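Local coordinates for uncharacterized protein (Trypanosoma congolense, PDB 4E40) that probably acts at the parasite cell surface as a receptor for haptoglobin-hemoglobin, a source of haem iron, using an elongated helical-bundle domain, at residues V64-A69 and K235-A240; E54-K59 and T221-A226; A44-S49 and K110-I115. All coordinates share one frame; numbering follows the deposited sequence.

How the interactions relate
Three contacts are spaced along one elongated helical bundle, and all of them use helix 28-73. Interactions 1 and 2 join it to helix 192-246, with centres about 18 Å apart, whereas interaction 3 joins it to helix 82-147. Interactions 2 and 3 are neighbours, their centres about 13 Å apart, and they touch where Leu223 CD2 lies 4.1 Å from Ser49 O. Between them they flank the positions that bind haem in another structure of this protein: the side chain of Leu223 is about 4 Å from that of Lys52, and that of Ile115 about 4 Å from that of Arg42. Interaction 1, about 31 Å between centres from interaction 3, is remote from these residues.

Interaction 1. Residues V64-A69 and K235-A240; sequences VERASA and KAAEEA. Unlike the reference sequence in segment 64-69: Val64 (reference Ala).
Ala67 and Ala237 meet where helices 64-69 and 235-240 run in the same direction, their axes only 8.5 Å apart and inclined by 25°, so that the two CA atoms come within 4.8 Å. Alanine methyl groups form the centre of this contact. Ala237 CB points at helix 64-69 and meets Ala67 CB at 3.9 Å; the Ala67 methyl is almost as near the backbone, 4.0 Å from Ala237 CA. One turn further along, Ala240 CB reaches the same Ala67 methyl at 4.2 Å, so Ala67 is in van der Waals contact with two successive alanines. With alanines at the point of closest approach, the helices can come this near. At the exposed border, Arg66 swings its guanidinium across toward helix 235-240, and NH2 stops 4.5 Å from Ala237 CB in an oblique approach. The same NH2 makes a salt bridge to Glu241, which adds an ionic tie at the rim of an otherwise apolar contact. Ala63 and Ala70 of helix 28-73 extend the row of small residues, touching Ala237 and Ala240 respectively. Helix 82-147 packs against both partners as the third member of the bundle: Val64 lies on His95 and Leu98, and Ala236 on Val93.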
loop_
_atom_site.group_PDB
_atom_site.type_symbol
_atom_site.label_atom_id
_atom_site.label_comp_id
_atom_site.label_asym_id
_atom_site.label_seq_id
_atom_site.Cartn_x
_atom_site.Cartn_y
_atom_site.Cartn_z
ATOM N N VAL A 64 -25.691 23.454 5.616
ATOM C CA VAL A 64 -26.028 23.771 7.001
ATOM C C VAL A 64 -26.207 25.279 7.173
ATOM O O VAL A 64 -27.108 25.714 7.857
ATOM C CB VAL A 64 -24.989 23.184 7.960
ATOM C CG1 VAL A 64 -25.203 23.711 9.357
ATOM C CG2 VAL A 64 -25.243 21.674 7.957
ATOM N N GLU A 65 -25.378 26.049 6.474
ATOM C CA GLU A 65 -25.572 27.488 6.639
ATOM C C GLU A 65 -26.852 27.993 5.998
ATOM O O GLU A 65 -27.494 28.928 6.548
ATOM C CB GLU A 65 -24.283 28.251 6.239
ATOM C CG GLU A 65 -23.074 27.963 7.156
ATOM C CD GLU A 65 -23.368 28.012 8.678
ATOM O OE1 GLU A 65 -23.941 28.989 9.193
ATOM O OE2 GLU A 65 -23.076 27.025 9.386
ATOM N N ARG A 66 -27.253 27.422 4.868
ATOM C CA ARG A 66 -28.555 27.733 4.273
ATOM C C ARG A 66 -29.680 27.332 5.228
ATOM O O ARG A 66 -30.672 28.080 5.405
ATOM C CB ARG A 66 -28.707 27.085 2.935
ATOM C CG ARG A 66 -27.807 27.777 1.897
ATOM C CD ARG A 66 -28.125 27.276 0.483
ATOM N NE ARG A 66 -27.230 26.213 0.092
ATOM C CZ ARG A 66 -27.513 24.921 0.150
ATOM N NH1 ARG A 66 -26.581 24.074 -0.233
ATOM N NH2 ARG A 66 -28.702 24.481 0.592
ATOM N N ALA A 67 -29.507 26.173 5.881
ATOM C CA ALA A 67 -30.547 25.766 6.833
ATOM C C ALA A 67 -30.608 26.748 8.038
ATOM O O ALA A 67 -31.727 27.107 8.494
ATOM C CB ALA A 67 -30.290 24.308 7.280
ATOM N N SER A 68 -29.441 27.185 8.536
ATOM C CA SER A 68 -29.332 28.108 9.676
ATOM C C SER A 68 -29.967 29.441 9.298
ATOM O O SER A 68 -30.689 30.051 10.118
ATOM C CB SER A 68 -27.894 28.345 10.068
ATOM O OG SER A 68 -27.390 27.192 10.749
ATOM N N ALA A 69 -29.739 29.849 8.039
ATOM C CA ALA A 69 -30.386 31.103 7.558
ATOM C C ALA A 69 -31.927 31.001 7.547
ATOM O O ALA A 69 -32.612 31.975 7.916
ATOM C CB ALA A 69 -29.816 31.559 6.224
ATOM N N LYS A 235 -30.923 17.048 2.117
ATOM C CA LYS A 235 -32.387 16.945 2.113
ATOM C C LYS A 235 -33.022 17.700 3.255
ATOM O O LYS A 235 -34.032 18.336 3.061
ATOM C CB LYS A 235 -32.804 15.461 2.147
ATOM C CG LYS A 235 -32.343 14.703 0.897
ATOM C CD LYS A 235 -33.233 14.982 -0.316
ATOM C CE LYS A 235 -32.478 14.678 -1.609
ATOM N NZ LYS A 235 -33.414 14.812 -2.764
ATOM N N ALA A 236 -32.409 17.636 4.437
ATOM C CA ALA A 236 -32.955 18.350 5.582
ATOM C C ALA A 236 -32.834 19.876 5.373
ATOM O O ALA A 236 -33.749 20.634 5.687
ATOM C CB ALA A 236 -32.185 17.919 6.842
ATOM N N ALA A 237 -31.696 20.299 4.840
ATOM C CA ALA A 237 -31.587 21.739 4.516
ATOM C C ALA A 237 -32.618 22.182 3.469
ATOM O O ALA A 237 -33.170 23.275 3.596
ATOM C CB ALA A 237 -30.166 22.094 4.084
ATOM N N GLU A 238 -32.865 21.370 2.455
ATOM C CA GLU A 238 -33.883 21.683 1.480
ATOM C C GLU A 238 -35.252 21.868 2.162
ATOM O O GLU A 238 -35.971 22.876 1.961
ATOM C CB GLU A 238 -33.931 20.607 0.402
ATOM C CG GLU A 238 -32.759 20.598 -0.559
ATOM C CD GLU A 238 -32.689 19.299 -1.354
ATOM O OE1 GLU A 238 -33.730 18.608 -1.449
ATOM O OE2 GLU A 238 -31.603 18.952 -1.872
ATOM N N GLU A 239 -35.611 20.919 3.026
ATOM C CA GLU A 239 -36.871 21.072 3.760
ATOM C C GLU A 239 -36.936 22.362 4.561
ATOM O O GLU A 239 -37.970 23.076 4.555
ATOM C CB GLU A 239 -37.214 19.814 4.613
ATOM C CG GLU A 239 -38.698 19.963 5.030
ATOM C CD GLU A 239 -39.165 19.100 6.188
ATOM O OE1 GLU A 239 -38.353 18.374 6.814
ATOM O OE2 GLU A 239 -40.384 19.232 6.484
ATOM N N ALA A 240 -35.851 22.697 5.251
ATOM C CA ALA A 240 -35.811 23.926 6.023
ATOM C C ALA A 240 -36.070 25.132 5.087
ATOM O O ALA A 240 -36.842 26.019 5.452
ATOM C CB ALA A 240 -34.501 24.083 6.781
#

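Interaction 2. Residues E54-K59 and T221-A226; sequences EDILAK and TALEKA. Unlike the reference sequence in segment 54-59: Asp55 (reference Glu).
Ile56 and Ala226 mark the closest backbone approach of helical segments 54-59 and 221-226, which run in the same general direction with these two CA atoms 7.3 Å apart. That separation is bridged chiefly by one side chain. Ile56 is buried and points at the other helix, and its two branches have different targets. CG1 sits beside the backbone N and opposite the carbonyl carbon (chi1 -76°), and the extended second torsion (chi2 167°) carries CD1 out to Leu223, where it meets CD2 at 4.0 Å. The other branch, CG2, turns to Ala226, lying 4.2 Å from CB and 4.1 Å from the carbonyl O; both are van der Waals contacts. Ile56 therefore spans one turn of its partner helix, with Leu223 under one end and Ala226 under the other.

Apolar packing of this kind between long helices is characteristic of a helical bundle, here the elongated one of this receptor, where it joins helices 28-73 and 192-246. Val101 of helix 82-147 also touches Ile56, which thus lies where the three long helices converge, while Leu230, one turn beyond Ala226, prolongs its apolar surroundings along helix 192-246.

Leu223 approaches differently. Its CB does not aim at the other segment, but the chain beyond it bends inward until CD2 reaches Ile56, the two side chains lying at a slant to each other. Leu223 also packs on Lys52 and Ser53 of helix 28-73. Lys52 binds haem in another structure of this protein, although none is bound here.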
loop_
_atom_site.group_PDB
_atom_site.type_symbol
_atom_site.label_atom_id
_atom_site.label_comp_id
_atom_site.label_asym_id
_atom_site.label_seq_id
_atom_site.Cartn_x
_atom_site.Cartn_y
_atom_site.Cartn_z
ATOM N N GLU A 54 -13.075 16.620 0.433
ATOM C CA GLU A 54 -13.102 18.007 0.680
ATOM C C GLU A 54 -14.329 18.665 0.032
ATOM O O GLU A 54 -14.911 19.579 0.625
ATOM C CB GLU A 54 -11.841 18.630 0.060
ATOM C CG GLU A 54 -10.594 18.295 0.872
ATOM C CD GLU A 54 -9.311 18.958 0.281
ATOM O OE1 GLU A 54 -9.360 19.645 -0.767
ATOM O OE2 GLU A 54 -8.257 18.859 0.892
ATOM N N ASP A 55 -14.720 18.160 -1.153
ATOM C CA ASP A 55 -15.891 18.671 -1.849
ATOM C C ASP A 55 -17.117 18.363 -1.008
ATOM O O ASP A 55 -17.973 19.222 -0.833
ATOM C CB ASP A 55 -16.066 18.017 -3.228
ATOM C CG ASP A 55 -17.189 18.667 -4.051
ATOM O OD1 ASP A 55 -17.156 19.900 -4.264
ATOM O OD2 ASP A 55 -18.104 17.959 -4.515
ATOM N N ILE A 56 -17.161 17.134 -0.489
ATOM C CA ILE A 56 -18.292 16.711 0.377
ATOM C C ILE A 56 -18.425 17.648 1.580
ATOM O O ILE A 56 -19.538 18.082 1.904
ATOM C CB ILE A 56 -18.089 15.241 0.833
ATOM C CG1 ILE A 56 -18.430 14.379 -0.374
ATOM C CG2 ILE A 56 -19.037 14.920 1.998
ATOM C CD1 ILE A 56 -17.977 12.952 -0.151
ATOM N N LEU A 57 -17.284 18.006 2.183
ATOM C CA LEU A 57 -17.311 18.873 3.359
ATOM C C LEU A 57 -17.801 20.273 2.974
ATOM O O LEU A 57 -18.570 20.857 3.706
ATOM C CB LEU A 57 -15.899 18.981 3.961
ATOM C CG LEU A 57 -15.981 19.595 5.364
ATOM C CD1 LEU A 57 -17.031 19.036 6.343
ATOM C CD2 LEU A 57 -14.602 19.503 6.006
ATOM N N ALA A 58 -17.323 20.785 1.861
ATOM C CA ALA A 58 -17.757 22.134 1.417
ATOM C C ALA A 58 -19.271 22.144 1.119
ATOM O O ALA A 58 -19.978 23.053 1.542
ATOM C CB ALA A 58 -16.924 22.525 0.209
ATOM N N LYS A 59 -19.786 21.087 0.447
ATOM C CA LYS A 59 -21.253 21.066 0.205
ATOM C C LYS A 59 -22.049 20.971 1.492
ATOM O O LYS A 59 -23.128 21.527 1.606
ATOM C CB LYS A 59 -21.598 19.871 -0.721
ATOM C CG LYS A 59 -21.205 20.104 -2.157
ATOM C CD LYS A 59 -21.452 18.825 -2.963
ATOM C CE LYS A 59 -21.285 18.959 -4.487
ATOM N NZ LYS A 59 -20.560 20.214 -4.847
ATOM N N THR A 221 -14.897 3.036 2.392
ATOM C CA THR A 221 -16.076 2.850 3.280
ATOM C C THR A 221 -16.459 4.196 3.934
ATOM O O THR A 221 -17.633 4.582 4.001
ATOM C CB THR A 221 -15.807 1.793 4.318
ATOM O OG1 THR A 221 -15.714 0.544 3.623
ATOM C CG2 THR A 221 -16.912 1.730 5.368
ATOM N N ALA A 222 -15.445 4.924 4.362
ATOM C CA ALA A 222 -15.756 6.280 4.940
ATOM C C ALA A 222 -16.269 7.287 3.942
ATOM O O ALA A 222 -17.113 8.137 4.303
ATOM C CB ALA A 222 -14.488 6.797 5.667
ATOM N N LEU A 223 -15.793 7.304 2.710
ATOM C CA LEU A 223 -16.318 8.197 1.731
ATOM C C LEU A 223 -17.791 7.825 1.543
ATOM O O LEU A 223 -18.579 8.745 1.425
ATOM C CB LEU A 223 -15.638 8.126 0.351
ATOM C CG LEU A 223 -14.449 9.030 0.066
ATOM C CD1 LEU A 223 -13.702 8.649 -1.202
ATOM C CD2 LEU A 223 -14.794 10.508 0.067
ATOM N N GLU A 224 -18.114 6.518 1.481
ATOM C CA GLU A 224 -19.549 6.086 1.309
ATOM C C GLU A 224 -20.401 6.670 2.460
ATOM O O GLU A 224 -21.506 7.201 2.190
ATOM C CB GLU A 224 -19.718 4.534 1.248
ATOM C CG GLU A 224 -19.151 3.871 -0.028
ATOM C CD GLU A 224 -18.692 2.405 0.174
ATOM O OE1 GLU A 224 -19.014 1.774 1.228
ATOM O OE2 GLU A 224 -17.950 1.884 -0.708
ATOM N N LYS A 225 -19.937 6.534 3.690
ATOM C CA LYS A 225 -20.694 7.002 4.862
ATOM C C LYS A 225 -20.808 8.535 4.757
ATOM O O LYS A 225 -21.869 9.104 5.061
ATOM C CB LYS A 225 -20.078 6.531 6.171
ATOM C CG LYS A 225 -20.057 4.969 6.348
ATOM C CD LYS A 225 -19.566 4.612 7.773
ATOM C CE LYS A 225 -19.360 3.123 8.027
ATOM N NZ LYS A 225 -20.643 2.507 8.472
ATOM N N ALA A 226 -19.709 9.192 4.352
ATOM C CA ALA A 226 -19.783 10.669 4.238
ATOM C C ALA A 226 -20.809 11.084 3.215
ATOM O O ALA A 226 -21.532 12.039 3.433
ATOM C CB ALA A 226 -18.348 11.191 3.888
#

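Interaction 3. Residues A44-S49 and K110-I115; sequences ATTEFS and KKVNEI. Unlike the reference sequence in segment 110-115: Val112 (reference Ala).
Thr46 presses its methyl and its CB against Val112 and Ile115, two residues one turn apart on helix 110-115. Thr46 CG2 meets Ile115 CG2 at 3.9 Å, the two side chains crossing at an angle, and Thr46 CB lies 4.2 Å from Val112 CG1. The second valine methyl, CG2, is turned to the backbone and rests 4.2 Å from Thr46 O. All three residues are buried, and the touching is purely van der Waals. The polar branch of Thr46 is used within its own helix: with chi1 at 66°, OG1 is set between the backbone N and the carbonyl carbon and donates a hydrogen bond to Asn43 O. That bond probably helps hold the rotation that turns the methyl to Ile115. It forms just before a kink, where Glu47 N and Phe48 N lack bonds to the preceding turn. Further out, Leu219 of helix 192-246 packs on Val112 and Ser49, and Lys111 forms a salt bridge with Glu218. Ile115 also touches Asn43, its side chain about 4 Å from that of Arg42, which binds haem in another structure but not here. The contact belongs to the antiparallel pairing of helices 28-73 and 82-147 within the receptor's three-helix bundle.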
loop_
_atom_site.group_PDB
_atom_site.type_symbol
_atom_site.label_atom_id
_atom_site.label_comp_id
_atom_site.label_asym_id
_atom_site.label_seq_id
_atom_site.Cartn_x
_atom_site.Cartn_y
_atom_site.Cartn_z
ATOM N N ALA A 44 -1.578 6.955 -6.109
ATOM C CA ALA A 44 -1.847 7.949 -7.168
ATOM C C ALA A 44 -3.315 8.351 -7.232
ATOM O O ALA A 44 -3.643 9.367 -7.841
ATOM C CB ALA A 44 -1.376 7.446 -8.539
ATOM N N THR A 45 -4.174 7.565 -6.613
ATOM C CA THR A 45 -5.605 7.922 -6.526
ATOM C C THR A 45 -5.896 8.860 -5.345
ATOM O O THR A 45 -7.003 9.397 -5.211
ATOM C CB THR A 45 -6.516 6.691 -6.327
ATOM O OG1 THR A 45 -6.375 6.182 -4.976
ATOM C CG2 THR A 45 -6.255 5.625 -7.362
ATOM N N THR A 46 -4.945 9.036 -4.444
ATOM C CA THR A 46 -5.375 9.593 -3.164
ATOM C C THR A 46 -5.667 11.081 -3.201
ATOM O O THR A 46 -6.463 11.568 -2.375
ATOM C CB THR A 46 -4.449 9.198 -1.989
ATOM O OG1 THR A 46 -3.135 9.772 -2.138
ATOM C CG2 THR A 46 -4.412 7.659 -1.865
ATOM N N GLU A 47 -5.044 11.806 -4.127
ATOM C CA GLU A 47 -5.292 13.240 -4.229
ATOM C C GLU A 47 -6.748 13.429 -4.699
ATOM O O GLU A 47 -7.450 14.354 -4.220
ATOM C CB GLU A 47 -4.272 13.908 -5.158
ATOM C CG GLU A 47 -4.384 15.423 -5.280
ATOM C CD GLU A 47 -3.569 15.996 -6.447
ATOM O OE1 GLU A 47 -3.611 17.233 -6.665
ATOM O OE2 GLU A 47 -2.883 15.220 -7.163
ATOM N N PHE A 48 -7.208 12.543 -5.592
ATOM C CA PHE A 48 -8.626 12.544 -6.034
ATOM C C PHE A 48 -9.616 12.254 -4.877
ATOM O O PHE A 48 -10.645 12.921 -4.775
ATOM C CB PHE A 48 -8.849 11.559 -7.195
ATOM C CG PHE A 48 -10.307 11.316 -7.529
ATOM C CD1 PHE A 48 -11.002 12.191 -8.373
ATOM C CD2 PHE A 48 -10.985 10.206 -7.009
ATOM C CE1 PHE A 48 -12.355 11.963 -8.681
ATOM C CE2 PHE A 48 -12.329 9.977 -7.309
ATOM C CZ PHE A 48 -13.014 10.859 -8.148
ATOM N N SER A 49 -9.317 11.251 -4.052
ATOM C CA SER A 49 -10.180 10.865 -2.891
ATOM C C SER A 49 -10.203 11.904 -1.846
ATOM O O SER A 49 -11.295 12.209 -1.293
ATOM C CB SER A 49 -9.697 9.570 -2.262
ATOM O OG SER A 49 -9.618 8.622 -3.272
ATOM N N LYS A 110 -7.306 10.505 7.426
ATOM C CA LYS A 110 -6.385 9.639 8.166
ATOM C C LYS A 110 -5.891 8.531 7.246
ATOM O O LYS A 110 -4.679 8.225 7.244
ATOM C CB LYS A 110 -7.026 9.032 9.424
ATOM C CG LYS A 110 -7.293 10.056 10.536
ATOM C CD LYS A 110 -8.054 9.480 11.743
ATOM C CE LYS A 110 -8.414 10.567 12.782
ATOM N NZ LYS A 110 -7.320 11.542 13.009
ATOM N N LYS A 111 -6.814 7.974 6.458
ATOM C CA LYS A 111 -6.426 6.851 5.567
ATOM C C LYS A 111 -5.552 7.322 4.454
ATOM O O LYS A 111 -4.638 6.557 4.009
ATOM C CB LYS A 111 -7.665 6.109 4.981
ATOM C CG LYS A 111 -8.557 5.544 6.048
ATOM C CD LYS A 111 -7.949 4.549 7.008
ATOM C CE LYS A 111 -8.844 4.499 8.233
ATOM N NZ LYS A 111 -8.588 3.279 9.021
ATOM N N VAL A 112 -5.843 8.489 3.904
ATOM C CA VAL A 112 -4.987 9.055 2.871
ATOM C C VAL A 112 -3.559 9.192 3.442
ATOM O O VAL A 112 -2.589 8.810 2.794
ATOM C CB VAL A 112 -5.445 10.424 2.439
ATOM C CG1 VAL A 112 -4.372 11.226 1.682
ATOM C CG2 VAL A 112 -6.753 10.291 1.590
ATOM N N ASN A 113 -3.450 9.765 4.633
ATOM C CA ASN A 113 -2.097 9.929 5.237
ATOM C C ASN A 113 -1.434 8.611 5.523
ATOM O O ASN A 113 -0.186 8.478 5.284
ATOM C CB ASN A 113 -2.202 10.825 6.489
ATOM C CG ASN A 113 -2.423 12.297 6.125
ATOM O OD1 ASN A 113 -2.017 12.742 5.059
ATOM N ND2 ASN A 113 -3.062 13.032 6.983
ATOM N N GLU A 114 -2.206 7.599 5.943
ATOM C CA GLU A 114 -1.646 6.278 6.190
ATOM C C GLU A 114 -1.124 5.689 4.886
ATOM O O GLU A 114 -0.021 5.091 4.882
ATOM C CB GLU A 114 -2.651 5.330 6.830
ATOM C CG GLU A 114 -2.847 5.798 8.292
ATOM C CD GLU A 114 -3.957 5.089 9.076
ATOM O OE1 GLU A 114 -4.793 4.404 8.481
ATOM O OE2 GLU A 114 -4.028 5.299 10.321
ATOM N N ILE A 115 -1.877 5.836 3.798
ATOM C CA ILE A 115 -1.412 5.284 2.507
ATOM C C ILE A 115 -0.124 5.970 2.038
ATOM O O ILE A 115 0.787 5.302 1.480
ATOM C CB ILE A 115 -2.525 5.421 1.444
ATOM C CG1 ILE A 115 -3.619 4.385 1.794
ATOM C CG2 ILE A 115 -1.995 5.215 0.022
ATOM C CD1 ILE A 115 -4.940 4.638 1.041
#